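Local coordinates for LRR receptor-like serine/threonine-protein kinase RGI3 (Arabidopsis thaliana, PDB 5HZ0), which acts as a cell-surface receptor for RGF peptide hormones, which maintain the root stem cell niche, and pairs with SERK co-receptors once the peptide is bound, at residues L160-L174 with R183-P197. The protein carries 5 engineered substitutions. Residues are numbered along the deposited sequence; the frame is centred on the assembly and turned at random.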
loop_
_atom_site.group_PDB
_atom_site.type_symbol
_atom_site.label_atom_id
_atom_site.label_comp_id
_atom_site.label_asym_id
_atom_site.label_seq_id
_atom_site.Cartn_x
_atom_site.Cartn_y
_atom_site.Cartn_z
ATOM N N LEU A 160 -28.832 -6.395 21.348
ATOM C CA LEU A 160 -27.494 -6.121 20.841
ATOM C C LEU A 160 -27.488 -4.890 19.956
ATOM O O LEU A 160 -28.339 -4.730 19.089
ATOM C CB LEU A 160 -26.956 -7.289 20.030
ATOM C CG LEU A 160 -26.105 -8.371 20.678
ATOM C CD1 LEU A 160 -25.921 -9.464 19.644
ATOM C CD2 LEU A 160 -24.766 -7.830 21.122
ATOM N N VAL A 161 -26.496 -4.042 20.186
ATOM C CA VAL A 161 -26.213 -2.862 19.382
ATOM C C VAL A 161 -24.882 -3.071 18.669
ATOM O O VAL A 161 -24.718 -2.667 17.520
ATOM C CB VAL A 161 -26.314 -1.503 20.170
ATOM C CG1 VAL A 161 -27.624 -1.468 20.939
ATOM C CG2 VAL A 161 -25.132 -1.283 21.103
ATOM N N MET A 162 -23.903 -3.543 19.435
ATOM C CA MET A 162 -22.529 -3.691 18.995
ATOM C C MET A 162 -22.072 -5.162 19.084
ATOM O O MET A 162 -22.154 -5.791 20.135
ATOM C CB MET A 162 -21.645 -2.770 19.854
ATOM C CG MET A 162 -20.151 -2.897 19.641
ATOM S SD MET A 162 -19.678 -2.906 17.905
ATOM C CE MET A 162 -18.158 -3.845 18.010
ATOM N N LEU A 163 -21.628 -5.717 17.963
ATOM C CA LEU A 163 -21.096 -7.079 17.942
ATOM C C LEU A 163 -19.785 -7.135 17.178
ATOM O O LEU A 163 -19.759 -6.923 15.974
ATOM C CB LEU A 163 -22.087 -8.048 17.300
ATOM C CG LEU A 163 -21.555 -9.485 17.141
ATOM C CD1 LEU A 163 -21.450 -10.181 18.496
ATOM C CD2 LEU A 163 -22.383 -10.331 16.163
ATOM N N GLY A 164 -18.691 -7.464 17.844
ATOM C CA GLY A 164 -17.517 -7.622 17.049
ATOM C C GLY A 164 -16.639 -8.739 17.521
ATOM O O GLY A 164 -16.327 -8.958 18.691
ATOM N N LEU A 165 -16.331 -9.490 16.476
ATOM C CA LEU A 165 -15.547 -10.702 16.421
ATOM C C LEU A 165 -14.296 -10.588 15.556
ATOM O O LEU A 165 -13.889 -11.579 14.992
ATOM C CB LEU A 165 -16.445 -11.891 16.072
ATOM C CG LEU A 165 -17.523 -12.028 17.160
ATOM C CD1 LEU A 165 -18.731 -12.802 16.678
ATOM C CD2 LEU A 165 -16.926 -12.669 18.412
ATOM N N ALA A 166 -13.860 -9.376 15.245
ATOM C CA ALA A 166 -12.782 -9.173 14.280
ATOM C C ALA A 166 -11.461 -9.835 14.668
ATOM O O ALA A 166 -11.158 -9.988 15.841
ATOM C CB ALA A 166 -12.568 -7.686 14.036
ATOM N N GLU A 167 -10.674 -10.207 13.663
ATOM C CA GLU A 167 -9.392 -10.884 13.876
ATOM C C GLU A 167 -9.523 -12.125 14.743
ATOM O O GLU A 167 -8.778 -12.329 15.702
ATOM C CB GLU A 167 -8.323 -9.930 14.400
ATOM C CG GLU A 167 -7.780 -9.066 13.300
ATOM C CD GLU A 167 -6.656 -8.179 13.749
ATOM O OE1 GLU A 167 -5.832 -8.640 14.560
ATOM O OE2 GLU A 167 -6.601 -7.014 13.294
ATOM N N THR A 168 -10.512 -12.937 14.398
ATOM C CA THR A 168 -10.689 -14.228 15.019
ATOM C C THR A 168 -10.651 -15.278 13.920
ATOM O O THR A 168 -10.513 -14.963 12.737
ATOM C CB THR A 168 -12.040 -14.315 15.756
ATOM O OG1 THR A 168 -13.101 -14.101 14.822
ATOM C CG2 THR A 168 -12.118 -13.278 16.856
ATOM N N SER A 169 -10.770 -16.531 14.317
ATOM C CA SER A 169 -10.848 -17.621 13.362
ATOM C C SER A 169 -12.283 -18.043 13.045
ATOM O O SER A 169 -12.516 -19.134 12.530
ATOM C CB SER A 169 -9.943 -18.770 13.766
ATOM O OG SER A 169 -8.597 -18.327 13.728
ATOM N N LEU A 170 -13.244 -17.214 13.443
ATOM C CA LEU A 170 -14.650 -17.480 13.149
ATOM C C LEU A 170 -14.851 -17.796 11.678
ATOM O O LEU A 170 -14.393 -17.053 10.802
ATOM C CB LEU A 170 -15.517 -16.287 13.528
ATOM C CG LEU A 170 -16.748 -16.694 14.329
ATOM C CD1 LEU A 170 -16.391 -16.906 15.789
ATOM C CD2 LEU A 170 -17.819 -15.668 14.171
ATOM N N SER A 171 -15.540 -18.902 11.418
ATOM C CA SER A 171 -15.665 -19.426 10.066
ATOM C C SER A 171 -17.110 -19.695 9.715
ATOM O O SER A 171 -17.997 -19.444 10.515
ATOM C CB SER A 171 -14.878 -20.725 9.933
ATOM O OG SER A 171 -15.409 -21.732 10.787
ATOM N N GLY A 172 -17.340 -20.226 8.517
ATOM C CA GLY A 172 -18.690 -20.514 8.060
ATOM C C GLY A 172 -19.505 -19.297 7.668
ATOM O O GLY A 172 -18.998 -18.179 7.631
ATOM N N LYS A 173 -20.773 -19.519 7.350
ATOM C CA LYS A 173 -21.665 -18.429 6.973
ATOM C C LYS A 173 -22.325 -17.805 8.211
ATOM O O LYS A 173 -22.623 -18.500 9.183
ATOM C CB LYS A 173 -22.728 -18.923 5.985
ATOM C CG LYS A 173 -23.652 -19.987 6.547
ATOM C CD LYS A 173 -24.748 -20.351 5.559
ATOM C CE LYS A 173 -24.467 -21.672 4.898
ATOM N NZ LYS A 173 -23.216 -21.621 4.100
ATOM N N LEU A 174 -22.531 -16.495 8.187
ATOM C CA LEU A 174 -23.265 -15.844 9.258
ATOM C C LEU A 174 -24.673 -16.382 9.217
ATOM O O LEU A 174 -25.271 -16.453 8.151
ATOM C CB LEU A 174 -23.297 -14.333 9.055
ATOM C CG LEU A 174 -21.962 -13.606 9.032
ATOM C CD1 LEU A 174 -22.193 -12.150 8.726
ATOM C CD2 LEU A 174 -21.271 -13.777 10.366
ATOM N N ARG A 183 -32.041 -4.195 16.795
ATOM C CA ARG A 183 -31.316 -3.043 17.306
ATOM C C ARG A 183 -29.832 -2.984 17.011
ATOM O O ARG A 183 -29.192 -2.024 17.428
ATOM C CB ARG A 183 -31.566 -2.887 18.810
ATOM C CG ARG A 183 -33.048 -2.958 19.148
ATOM C CD ARG A 183 -33.268 -2.977 20.625
ATOM N NE ARG A 183 -34.126 -1.878 21.034
ATOM C CZ ARG A 183 -34.548 -1.687 22.279
ATOM N NH1 ARG A 183 -34.186 -2.532 23.233
ATOM N NH2 ARG A 183 -35.331 -0.651 22.560
ATOM N N VAL A 184 -29.256 -4.001 16.360
ATOM C CA VAL A 184 -27.806 -3.974 16.137
ATOM C C VAL A 184 -27.374 -2.837 15.196
ATOM O O VAL A 184 -27.968 -2.600 14.152
ATOM C CB VAL A 184 -27.193 -5.356 15.715
ATOM C CG1 VAL A 184 -27.223 -5.555 14.192
ATOM C CG2 VAL A 184 -25.770 -5.481 16.220
ATOM N N GLN A 185 -26.333 -2.130 15.603
ATOM C CA GLN A 185 -25.840 -0.956 14.893
ATOM C C GLN A 185 -24.559 -1.254 14.131
ATOM O O GLN A 185 -24.408 -0.875 12.970
ATOM C CB GLN A 185 -25.700 0.258 15.824
ATOM C CG GLN A 185 -27.047 0.886 16.201
ATOM C CD GLN A 185 -26.912 2.103 17.112
ATOM O OE1 GLN A 185 -25.900 2.805 17.089
ATOM N NE2 GLN A 185 -27.929 2.343 17.930
ATOM N N THR A 186 -23.586 -1.804 14.844
ATOM C CA THR A 186 -22.330 -2.208 14.239
ATOM C C THR A 186 -22.091 -3.717 14.332
ATOM O O THR A 186 -22.068 -4.294 15.424
ATOM C CB THR A 186 -21.158 -1.458 14.883
ATOM O OG1 THR A 186 -21.312 -0.050 14.639
ATOM C CG2 THR A 186 -19.837 -1.930 14.293
ATOM N N ILE A 187 -21.922 -4.355 13.177
ATOM C CA ILE A 187 -21.421 -5.718 13.125
ATOM C C ILE A 187 -19.983 -5.701 12.575
ATOM O O ILE A 187 -19.766 -5.428 11.388
ATOM C CB ILE A 187 -22.318 -6.615 12.234
ATOM C CG1 ILE A 187 -23.708 -6.756 12.843
ATOM C CG2 ILE A 187 -21.685 -8.012 12.037
ATOM C CD1 ILE A 187 -24.655 -7.600 12.019
ATOM N N ALA A 188 -18.996 -5.964 13.431
ATOM C CA ALA A 188 -17.617 -5.990 12.947
ATOM C C ALA A 188 -16.995 -7.379 13.055
ATOM O O ALA A 188 -16.507 -7.797 14.118
ATOM C CB ALA A 188 -16.769 -4.977 13.716
ATOM N N ILE A 189 -16.963 -8.082 11.928
ATOM C CA ILE A 189 -16.238 -9.335 11.902
ATOM C C ILE A 189 -15.363 -9.326 10.669
ATOM O O ILE A 189 -15.733 -9.882 9.633
ATOM C CB ILE A 189 -17.257 -10.493 11.811
ATOM C CG1 ILE A 189 -18.492 -10.170 12.680
ATOM C CG2 ILE A 189 -16.626 -11.823 12.212
ATOM C CD1 ILE A 189 -19.544 -11.277 12.758
ATOM N N TYR A 190 -14.127 -8.879 10.850
ATOM C CA TYR A 190 -13.245 -8.620 9.727
ATOM C C TYR A 190 -11.876 -9.210 10.009
ATOM O O TYR A 190 -11.477 -9.325 11.177
ATOM C CB TYR A 190 -13.149 -7.115 9.406
ATOM C CG TYR A 190 -12.704 -6.223 10.550
ATOM C CD1 TYR A 190 -11.366 -6.084 10.872
ATOM C CD2 TYR A 190 -13.638 -5.487 11.294
ATOM C CE1 TYR A 190 -10.964 -5.263 11.908
ATOM C CE2 TYR A 190 -13.249 -4.662 12.333
ATOM C CZ TYR A 190 -11.910 -4.557 12.638
ATOM O OH TYR A 190 -11.515 -3.745 13.677
ATOM N N THR A 191 -11.167 -9.580 8.939
ATOM C CA THR A 191 -9.890 -10.266 9.060
ATOM C C THR A 191 -10.101 -11.539 9.874
ATOM O O THR A 191 -9.472 -11.766 10.903
ATOM C CB THR A 191 -8.833 -9.350 9.683
ATOM O OG1 THR A 191 -8.996 -8.019 9.156
ATOM C CG2 THR A 191 -7.420 -9.863 9.392
ATOM N N SER A 192 -11.049 -12.338 9.406
ATOM C CA SER A 192 -11.435 -13.600 10.029
ATOM C C SER A 192 -11.509 -14.701 8.971
ATOM O O SER A 192 -10.935 -14.566 7.886
ATOM C CB SER A 192 -12.760 -13.476 10.786
ATOM O OG SER A 192 -12.565 -12.882 12.060
ATOM N N LEU A 193 -12.105 -15.827 9.344
ATOM C CA LEU A 193 -12.261 -16.992 8.457
ATOM C C LEU A 193 -13.620 -17.212 7.767
ATOM O O LEU A 193 -13.864 -18.291 7.244
ATOM C CB LEU A 193 -11.750 -18.275 9.128
ATOM C CG LEU A 193 -10.262 -18.180 9.487
ATOM C CD1 LEU A 193 -9.734 -19.490 10.061
ATOM C CD2 LEU A 193 -9.437 -17.741 8.289
ATOM N N LEU A 194 -14.530 -16.250 7.843
ATOM C CA LEU A 194 -15.864 -16.413 7.234
ATOM C C LEU A 194 -15.894 -16.802 5.748
ATOM O O LEU A 194 -15.088 -16.322 4.952
ATOM C CB LEU A 194 -16.671 -15.136 7.388
ATOM C CG LEU A 194 -16.981 -14.621 8.788
ATOM C CD1 LEU A 194 -17.658 -13.269 8.651
ATOM C CD2 LEU A 194 -17.868 -15.618 9.550
ATOM N N SER A 195 -16.849 -17.659 5.392
ATOM C CA SER A 195 -17.101 -18.036 3.997
ATOM C C SER A 195 -18.594 -18.239 3.774
ATOM O O SER A 195 -19.390 -18.114 4.699
ATOM C CB SER A 195 -16.311 -19.298 3.582
ATOM O OG SER A 195 -16.097 -20.211 4.663
ATOM N N GLY A 196 -18.985 -18.560 2.549
ATOM C CA GLY A 196 -20.399 -18.573 2.223
ATOM C C GLY A 196 -20.926 -17.160 2.025
ATOM O O GLY A 196 -20.194 -16.174 2.190
ATOM N N PRO A 197 -22.202 -17.052 1.637
ATOM C CA PRO A 197 -22.838 -15.764 1.341
ATOM C C PRO A 197 -23.262 -14.986 2.583
ATOM O O PRO A 197 -23.571 -15.591 3.619
ATOM C CB PRO A 197 -24.083 -16.171 0.549
ATOM C CG PRO A 197 -24.442 -17.514 1.081
ATOM C CD PRO A 197 -23.108 -18.190 1.397
#
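Met162 to Gly164 and Thr186 to Ala188 run as parallel strands, their axes 4.7 Å apart at closest approach, joined by near-straight bonds such as Leu163 N to Thr186 O (2.9 Å) and Ala188 N to Leu163 O (2.8 Å). They belong to successive leucine-rich repeats, so equivalent positions stack. At the strand starts Val161 O accepts the N-H groups of both Gln185 and Thr186. Met162 bends at chi2 (47°), which lays SD alongside Thr186, 3.7 Å from Thr186 CB. Past the strands, Ala166 CB sits over the centre of the Tyr190 ring in a CH-pi contact, 3.4 Å from the centroid; a side chain no larger than a methyl can come this close to the face. Met162 to Glu167 and Tyr190 belong to the small-peptide-recognition motifs. With an alanine at Tyr190, the Ala166 methyl would probably lose its aromatic cover and the bound peptide a backbone hydrogen bond from the phenol OH. Glu167 N reaches Tyr190 O at 2.8 Å, while Glu167 OE2 hydrogen-bonds to the backbone of the bound peptide. Deeper in, Ser192 OG lies within reach of both Thr168 O and Thr168 OG1, and Thr168 OG1 donates to Leu165 O at 2.6 Å, a small hydroxyl serving backbone at the turn. Branched aliphatics fill the interior: Leu174 CD2 meets Ile189 CD1 and, crossing at about a right angle, Leu194 CD2 at 4.0 Å. The pair continues the solenoid of this extracellular domain: strand 137-139 bonds to Met162 and Gly164, whereas Ala188 and Tyr190 pack on Tyr212 of strand 210-212, and Tyr190 also stacks on Tyr214.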